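Local coordinates for cupin 2 conserved barrel domain protein (Leptotrichia buccalis, PDB 3RNS) that is of unknown function but folds as a two-barrel protein of the cupin superfamily, whose relatives commonly use the barrel interior for binding or catalysis, at residues A[5-15]-A[191-202]; A[18-29]-A[41-50]. One frame throughout, in Å; residues are numbered along the deposited sequence.

Overall arrangement
Starting at the N terminus, residues 5-15 pack against residues 191-202 near the other end, besides touching strand 26-33, so that contact 1 closes a loop of 175 residues. Contact 2 lies wholly within that loop: after the short helix 15-18 the chain turns, enters strand 26-33 and returns in strand 37-44, and residues 18-29 meet 41-50 over only 11 intervening residues. The two contacts therefore nest without crossing. Contact 1 ties the N-terminal segment to the C-terminal cupin domain, whereas contact 2 builds the edge of the N-terminal sheet. Their centres are about 22 Å apart, yet they touch where F15 packs on L41 and I13 on L18.

Contact 1: residues A[5-15]-A[191-202]; sequences VKIEVAKPINF and KPFIVKKGESAV
One face of the F193 ring lies under the peptide joining A10 to K11, with A10 O 3.6 Å above the ring plane and offset toward the rim; the P12 and F193 side chains cross obliquely, CD to CD2 3.9 Å. The F15 ring likewise turns a face to S200, whose CB sits 4.0 Å from the ring centroid as a CH-pi contact. F193 reaches the A10 peptide with CG placed between its backbone N and carbonyl carbon (chi1 54°). Replacing F193 by an alanine would probably uncover the A10 peptide and leave P12 CD without its aromatic partner. A10 itself is gripped from two directions: its N donates to V202 O, and its O accepts K191 NZ at 2.8 Å. V202 spreads its two methyls, CG1 to V5 and V9, CG2 to I7. Water 1 joins E8 O, K11 O and V202 N; water 2 links F15 N, G198 O and S200 OG, a hydroxyl also bonded to T178. I13 and S200 form an antiparallel hydrogen-bonded pair, I13 N to S200 O and S200 N to I13 O, both 2.8 Å. The short, weakly bonded strand 13-14 thereby lies outermost, beside 199-203, which is flanked by 174-180, while I7, F15 and V202 also touch strand 26-33 of the other sheet.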
# COMPACT_ATOMS: atom_id res chain seq x y z
N VAL A 5 -14.52 0.94 5.63
CA VAL A 5 -13.44 1.91 5.53
C VAL A 5 -13.34 2.58 6.88
O VAL A 5 -14.28 3.22 7.35
CB VAL A 5 -13.68 3.00 4.44
CG1 VAL A 5 -12.41 3.90 4.29
CG2 VAL A 5 -14.04 2.34 3.13
N LYS A 6 -12.19 2.44 7.52
CA LYS A 6 -12.06 2.88 8.91
C LYS A 6 -11.26 4.16 9.03
O LYS A 6 -10.99 4.61 10.13
CB LYS A 6 -11.49 1.74 9.75
CG LYS A 6 -12.13 0.32 9.36
CD LYS A 6 -12.40 -0.70 10.50
CE LYS A 6 -11.82 -0.27 11.88
NZ LYS A 6 -11.65 -1.37 12.88
N ILE A 7 -10.88 4.75 7.88
CA ILE A 7 -10.29 6.08 7.83
C ILE A 7 -11.15 6.95 6.93
O ILE A 7 -11.97 6.43 6.18
CB ILE A 7 -8.80 6.05 7.36
CG1 ILE A 7 -8.64 5.47 5.94
CG2 ILE A 7 -7.95 5.25 8.34
CD1 ILE A 7 -7.12 5.39 5.49
N GLU A 8 -10.98 8.26 7.00
CA GLU A 8 -11.66 9.20 6.12
C GLU A 8 -11.28 9.00 4.64
O GLU A 8 -10.10 8.79 4.33
CB GLU A 8 -11.31 10.63 6.54
CG GLU A 8 -12.35 11.26 7.48
CD GLU A 8 -12.07 12.74 7.70
OE1 GLU A 8 -12.95 13.59 7.43
OE2 GLU A 8 -10.92 13.03 8.12
N VAL A 9 -12.27 9.06 3.75
CA VAL A 9 -12.07 8.98 2.32
C VAL A 9 -11.79 10.34 1.68
O VAL A 9 -12.05 11.38 2.26
CB VAL A 9 -13.26 8.26 1.65
CG1 VAL A 9 -13.49 6.96 2.39
CG2 VAL A 9 -14.58 9.14 1.63
N ALA A 10 -11.19 10.30 0.48
CA ALA A 10 -11.01 11.46 -0.38
C ALA A 10 -10.20 12.54 0.33
O ALA A 10 -10.50 13.73 0.19
CB ALA A 10 -12.39 12.01 -0.84
N LYS A 11 -9.19 12.10 1.08
CA LYS A 11 -8.37 12.98 1.90
C LYS A 11 -6.94 12.40 2.01
O LYS A 11 -6.78 11.20 2.23
CB LYS A 11 -9.00 13.06 3.29
CG LYS A 11 -8.15 13.65 4.39
CD LYS A 11 -8.89 13.73 5.74
CE LYS A 11 -9.71 15.04 5.88
NZ LYS A 11 -11.05 15.08 5.15
N PRO A 12 -5.90 13.24 1.84
CA PRO A 12 -4.51 12.74 2.00
C PRO A 12 -4.23 12.46 3.46
O PRO A 12 -4.62 13.25 4.29
CB PRO A 12 -3.65 13.88 1.50
CG PRO A 12 -4.48 15.08 1.69
CD PRO A 12 -5.92 14.65 1.43
N ILE A 13 -3.61 11.32 3.74
CA ILE A 13 -3.25 10.89 5.07
C ILE A 13 -1.82 10.39 5.05
O ILE A 13 -1.45 9.60 4.17
CB ILE A 13 -4.15 9.68 5.56
CG1 ILE A 13 -5.63 10.09 5.54
CG2 ILE A 13 -3.72 9.24 7.02
CD1 ILE A 13 -6.62 8.92 5.37
N ASN A 14 -1.03 10.86 6.00
CA ASN A 14 0.32 10.39 6.16
C ASN A 14 0.39 9.20 7.15
O ASN A 14 0.33 9.42 8.35
CB ASN A 14 1.19 11.55 6.60
CG ASN A 14 2.62 11.17 6.85
OD1 ASN A 14 3.06 10.05 6.64
ND2 ASN A 14 3.37 12.14 7.41
N PHE A 15 0.56 7.97 6.65
CA PHE A 15 0.55 6.77 7.54
C PHE A 15 1.69 6.80 8.51
O PHE A 15 1.56 6.33 9.63
CB PHE A 15 0.56 5.46 6.73
CG PHE A 15 -0.73 5.20 6.00
CD1 PHE A 15 -1.88 5.90 6.32
CD2 PHE A 15 -0.80 4.25 5.01
CE1 PHE A 15 -3.09 5.61 5.70
CE2 PHE A 15 -1.99 3.97 4.38
CZ PHE A 15 -3.13 4.64 4.71
N LYS A 191 -14.14 16.67 -6.50
CA LYS A 191 -13.32 17.37 -5.52
C LYS A 191 -11.81 17.03 -5.56
O LYS A 191 -11.47 15.89 -5.39
CB LYS A 191 -13.80 17.05 -4.15
CG LYS A 191 -13.05 17.80 -3.13
CD LYS A 191 -13.28 17.16 -1.83
CE LYS A 191 -12.30 16.06 -1.57
NZ LYS A 191 -12.67 15.45 -0.29
N PRO A 192 -10.94 18.04 -5.74
CA PRO A 192 -9.48 17.90 -5.87
C PRO A 192 -8.70 17.88 -4.55
O PRO A 192 -9.09 18.51 -3.57
CB PRO A 192 -9.08 19.12 -6.69
CG PRO A 192 -10.22 20.08 -6.56
CD PRO A 192 -11.32 19.46 -5.78
N PHE A 193 -7.62 17.11 -4.52
CA PHE A 193 -6.73 17.11 -3.38
C PHE A 193 -5.42 16.51 -3.86
O PHE A 193 -5.38 15.69 -4.81
CB PHE A 193 -7.33 16.34 -2.18
CG PHE A 193 -7.76 14.94 -2.50
CD1 PHE A 193 -8.99 14.68 -3.03
CD2 PHE A 193 -6.93 13.88 -2.22
CE1 PHE A 193 -9.38 13.39 -3.33
CE2 PHE A 193 -7.32 12.59 -2.48
CZ PHE A 193 -8.54 12.34 -3.07
N ILE A 194 -4.36 17.02 -3.26
CA ILE A 194 -3.04 16.61 -3.61
C ILE A 194 -2.63 15.52 -2.63
O ILE A 194 -2.80 15.67 -1.40
CB ILE A 194 -2.01 17.74 -3.42
CG1 ILE A 194 -2.40 18.97 -4.23
CG2 ILE A 194 -0.60 17.21 -3.71
CD1 ILE A 194 -2.61 18.71 -5.61
N VAL A 195 -2.03 14.47 -3.15
CA VAL A 195 -1.40 13.42 -2.35
C VAL A 195 0.09 13.44 -2.66
O VAL A 195 0.50 13.28 -3.81
CB VAL A 195 -2.02 12.06 -2.66
CG1 VAL A 195 -1.43 10.95 -1.75
CG2 VAL A 195 -3.52 12.16 -2.47
N LYS A 196 0.89 13.74 -1.64
CA LYS A 196 2.31 13.87 -1.77
C LYS A 196 3.02 12.57 -1.49
O LYS A 196 2.43 11.60 -1.00
CB LYS A 196 2.81 14.90 -0.81
CG LYS A 196 2.18 16.26 -1.03
CD LYS A 196 2.74 17.22 0.03
CE LYS A 196 2.25 18.66 -0.16
NZ LYS A 196 2.17 19.06 -1.61
N LYS A 197 4.31 12.53 -1.83
CA LYS A 197 5.09 11.32 -1.59
C LYS A 197 4.97 10.95 -0.10
O LYS A 197 5.20 11.79 0.75
CB LYS A 197 6.57 11.54 -1.95
CG LYS A 197 7.43 10.38 -1.61
CD LYS A 197 8.89 10.72 -1.79
CE LYS A 197 9.76 9.53 -1.36
NZ LYS A 197 11.17 9.78 -1.79
N GLY A 198 4.72 9.68 0.19
CA GLY A 198 4.56 9.20 1.56
C GLY A 198 3.13 9.30 2.06
O GLY A 198 2.81 8.80 3.11
N GLU A 199 2.23 9.91 1.29
CA GLU A 199 0.82 10.01 1.72
C GLU A 199 -0.03 9.04 0.94
O GLU A 199 0.36 8.55 -0.16
CB GLU A 199 0.31 11.42 1.53
CG GLU A 199 1.11 12.52 2.34
CD GLU A 199 0.59 13.95 2.06
OE1 GLU A 199 -0.01 14.21 0.95
OE2 GLU A 199 0.80 14.85 2.90
N SER A 200 -1.19 8.77 1.50
CA SER A 200 -2.16 7.87 0.92
C SER A 200 -3.55 8.47 0.96
O SER A 200 -3.82 9.42 1.69
CB SER A 200 -2.16 6.56 1.70
OG SER A 200 -0.85 6.00 1.85
N ALA A 201 -4.45 7.89 0.21
CA ALA A 201 -5.86 8.28 0.25
C ALA A 201 -6.75 7.12 -0.17
O ALA A 201 -6.36 6.25 -0.98
CB ALA A 201 -6.13 9.54 -0.69
N VAL A 202 -7.99 7.16 0.28
CA VAL A 202 -8.98 6.19 -0.15
C VAL A 202 -9.91 6.81 -1.19
O VAL A 202 -10.46 7.90 -0.97
CB VAL A 202 -9.80 5.62 1.04
CG1 VAL A 202 -10.93 4.67 0.54
CG2 VAL A 202 -8.88 4.87 1.97
O HOH W 1 -8.53 9.21 2.31
O HOH W 2 0.97 7.07 3.67

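Contact 2: residues A[18-29]-A[41-50]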
# COMPACT_ATOMS: atom_id res chain seq x y z
N LEU A 18 0.16 8.60 11.14
CA LEU A 18 -1.10 7.98 11.65
C LEU A 18 -0.79 6.89 12.63
O LEU A 18 -1.48 6.74 13.60
CB LEU A 18 -1.95 7.41 10.54
CG LEU A 18 -3.35 6.90 10.94
CD1 LEU A 18 -4.30 7.97 11.55
CD2 LEU A 18 -3.95 6.34 9.72
N ILE A 19 0.25 6.12 12.39
CA ILE A 19 0.54 4.95 13.22
C ILE A 19 1.98 5.01 13.71
O ILE A 19 2.93 5.17 12.95
CB ILE A 19 0.22 3.58 12.49
CG1 ILE A 19 0.24 2.41 13.48
CG2 ILE A 19 1.20 3.29 11.27
CD1 ILE A 19 -0.60 1.17 13.07
N THR A 20 2.11 4.87 15.02
CA THR A 20 3.37 5.00 15.68
C THR A 20 3.39 3.95 16.83
O THR A 20 2.33 3.47 17.26
CB THR A 20 3.55 6.49 16.24
OG1 THR A 20 2.66 6.69 17.32
CG2 THR A 20 3.29 7.61 15.19
N SER A 21 4.58 3.55 17.27
CA SER A 21 4.74 2.67 18.44
C SER A 21 5.79 3.23 19.41
O SER A 21 6.74 3.87 18.99
CB SER A 21 5.08 1.23 18.01
OG SER A 21 6.02 1.18 16.94
N LYS A 22 5.59 3.06 20.69
CA LYS A 22 6.65 3.35 21.68
C LYS A 22 7.47 2.10 21.91
O LYS A 22 7.18 1.05 21.33
CB LYS A 22 6.01 3.81 22.99
CG LYS A 22 5.34 5.18 22.86
CD LYS A 22 4.37 5.46 24.03
CE LYS A 22 3.16 4.53 24.00
NZ LYS A 22 1.86 5.20 24.31
N GLU A 23 8.50 2.19 22.76
CA GLU A 23 9.41 1.05 23.01
C GLU A 23 8.63 -0.19 23.35
O GLU A 23 7.70 -0.15 24.12
CB GLU A 23 10.42 1.29 24.18
CG GLU A 23 11.50 0.14 24.27
CD GLU A 23 12.38 0.14 25.54
OE1 GLU A 23 12.06 0.80 26.55
OE2 GLU A 23 13.41 -0.57 25.51
N ALA A 24 9.03 -1.32 22.76
CA ALA A 24 8.47 -2.64 23.07
C ALA A 24 6.97 -2.86 22.70
O ALA A 24 6.37 -3.86 23.10
CB ALA A 24 8.75 -3.00 24.53
N GLU A 25 6.38 -1.97 21.91
CA GLU A 25 5.00 -2.10 21.47
C GLU A 25 4.93 -2.55 20.01
O GLU A 25 5.77 -2.20 19.20
CB GLU A 25 4.29 -0.75 21.50
CG GLU A 25 3.89 -0.19 22.86
CD GLU A 25 3.27 1.21 22.73
OE1 GLU A 25 3.26 1.80 21.60
OE2 GLU A 25 2.78 1.73 23.75
N VAL A 26 3.88 -3.28 19.69
CA VAL A 26 3.44 -3.48 18.30
C VAL A 26 2.05 -2.89 18.24
O VAL A 26 1.16 -3.24 19.06
CB VAL A 26 3.40 -4.98 17.92
CG1 VAL A 26 2.81 -5.20 16.48
CG2 VAL A 26 4.84 -5.63 18.03
N VAL A 27 1.86 -2.00 17.31
CA VAL A 27 0.58 -1.33 17.14
C VAL A 27 0.05 -1.71 15.78
O VAL A 27 0.80 -1.76 14.79
CB VAL A 27 0.72 0.20 17.30
CG1 VAL A 27 -0.67 0.92 17.05
CG2 VAL A 27 1.29 0.55 18.71
N SER A 28 -1.25 -1.98 15.73
CA SER A 28 -1.91 -2.28 14.46
C SER A 28 -3.26 -1.62 14.33
O SER A 28 -3.95 -1.30 15.31
CB SER A 28 -1.97 -3.80 14.25
OG SER A 28 -3.00 -4.44 14.99
N MSE A 29 -3.69 -1.50 13.09
CA MSE A 29 -4.93 -0.82 12.75
C MSE A 29 -5.45 -1.39 11.43
O MSE A 29 -4.71 -1.42 10.41
CB MSE A 29 -4.50 0.63 12.51
CG MSE A 29 -5.51 1.63 12.21
SE MSE A 29 -4.44 3.30 12.03
CE MSE A 29 -6.03 4.12 12.06
N LEU A 41 -2.47 -1.61 8.79
CA LEU A 41 -1.18 -1.02 9.10
C LEU A 41 -0.59 -1.58 10.41
O LEU A 41 -1.31 -1.87 11.37
CB LEU A 41 -1.31 0.50 9.21
CG LEU A 41 -1.98 1.26 8.09
CD1 LEU A 41 -1.99 2.65 8.57
CD2 LEU A 41 -1.15 1.15 6.75
N PHE A 42 0.73 -1.75 10.41
CA PHE A 42 1.52 -2.16 11.56
C PHE A 42 2.66 -1.21 11.83
O PHE A 42 3.30 -0.73 10.87
CB PHE A 42 2.13 -3.53 11.30
CG PHE A 42 1.15 -4.66 11.40
CD1 PHE A 42 0.34 -4.99 10.35
CD2 PHE A 42 1.03 -5.37 12.58
CE1 PHE A 42 -0.57 -6.02 10.47
CE2 PHE A 42 0.12 -6.43 12.70
CZ PHE A 42 -0.67 -6.74 11.64
N SER A 43 2.91 -0.91 13.10
CA SER A 43 4.17 -0.28 13.53
C SER A 43 4.78 -1.12 14.61
O SER A 43 4.14 -1.39 15.64
CB SER A 43 3.91 1.14 14.03
OG SER A 43 5.08 1.76 14.51
N LEU A 44 6.00 -1.61 14.37
CA LEU A 44 6.72 -2.46 15.30
C LEU A 44 7.90 -1.70 15.88
O LEU A 44 8.70 -1.16 15.13
CB LEU A 44 7.29 -3.68 14.59
CG LEU A 44 6.39 -4.81 14.15
CD1 LEU A 44 5.47 -4.32 13.03
CD2 LEU A 44 7.27 -6.00 13.68
N ALA A 45 8.02 -1.66 17.19
CA ALA A 45 9.15 -1.01 17.84
C ALA A 45 10.34 -1.89 17.62
O ALA A 45 10.20 -3.10 17.36
CB ALA A 45 8.92 -0.83 19.38
N LYS A 46 11.52 -1.29 17.71
CA LYS A 46 12.77 -2.02 17.56
C LYS A 46 12.78 -3.28 18.34
O LYS A 46 12.41 -3.30 19.49
CB LYS A 46 13.93 -1.16 18.02
CG LYS A 46 15.27 -1.85 17.89
CD LYS A 46 16.40 -0.95 18.42
CE LYS A 46 17.76 -1.62 18.25
NZ LYS A 46 18.81 -0.59 17.90
N ASP A 47 13.20 -4.34 17.68
CA ASP A 47 13.36 -5.66 18.25
C ASP A 47 12.07 -6.39 18.55
O ASP A 47 12.12 -7.51 19.01
CB ASP A 47 14.33 -5.69 19.47
CG ASP A 47 15.82 -5.47 19.03
OD1 ASP A 47 16.21 -5.77 17.87
OD2 ASP A 47 16.60 -4.97 19.85
N GLU A 48 10.90 -5.82 18.25
CA GLU A 48 9.66 -6.58 18.41
C GLU A 48 9.44 -7.44 17.19
O GLU A 48 10.07 -7.25 16.15
CB GLU A 48 8.46 -5.62 18.61
CG GLU A 48 8.59 -4.82 19.93
CD GLU A 48 8.58 -5.74 21.16
OE1 GLU A 48 7.59 -6.48 21.34
OE2 GLU A 48 9.54 -5.75 21.95
N GLU A 49 8.51 -8.38 17.30
CA GLU A 49 8.12 -9.17 16.15
C GLU A 49 6.64 -9.52 16.06
O GLU A 49 5.93 -9.54 17.06
CB GLU A 49 8.94 -10.44 16.11
CG GLU A 49 8.82 -11.32 17.31
CD GLU A 49 9.78 -12.51 17.22
OE1 GLU A 49 9.26 -13.65 17.22
OE2 GLU A 49 11.03 -12.31 17.13
N ILE A 50 6.19 -9.78 14.85
CA ILE A 50 4.89 -10.39 14.64
C ILE A 50 5.17 -11.80 14.06
O ILE A 50 6.10 -11.96 13.27
CB ILE A 50 3.94 -9.49 13.77
CG1 ILE A 50 4.41 -9.38 12.33
CG2 ILE A 50 3.89 -8.04 14.31
CD1 ILE A 50 3.74 -8.23 11.50
O HOH W 3 11.45 -1.27 21.44
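Backbone hydrogen bonds set the register between residues 26-29 and 41-44, whose short axes approach to 4.8 Å and run antiparallel at 171°. V27 with S43 and M29 with L41 are hydrogen-bonded pairs, each closed by two N-H...O bonds; that from V27 N to S43 O is nearly straight, 175° at the hydrogen. S28 with F42, between them, and V26 with L44, on the turn side, are non-hydrogen-bonded pairs. Beyond the strand, A45 N donates to E25 O, carrying the pairing to the turns K22-E25 and A45-E48. These turns are further joined by water 3, which accepts from A24 N and donates to K46 O.

Among polar side chains, S21 OG and S43 OG share a hydrogen bond of 2.7 Å in which either may be the donor. S43 OG stands anti to its own backbone N (chi1 177°), which carries it across to S21, and N100 supplies it with a second partner. K22 N is bonded to E25 OE1, met from above the carboxylate plane, so this side chain braces its own turn.

Apolar contacts fall on both faces of the hairpin. On the face of V26, S28, F42 and L44, the F42 ring has S28 CB 3.6 Å above one side and, from its own segment, I50 CD1 4.1 Å above the opposite one, both offset toward the rim, while V26 CG1 comes to the edge. V26 also sends CG1 across I50 CG2 at about a right angle, 3.7 Å away, and CG2 onto E48 CB. Over the face of V27, M29, L41 and S43, I19 from the preceding loop rests its CD1 against L41 CB at 4.0 Å, and I19 and L41 both touch F64.

The arrangement is an antiparallel beta hairpin at the edge of a cupin-type barrel sheet, with strand 37-44 continuing the sheet to 101-108.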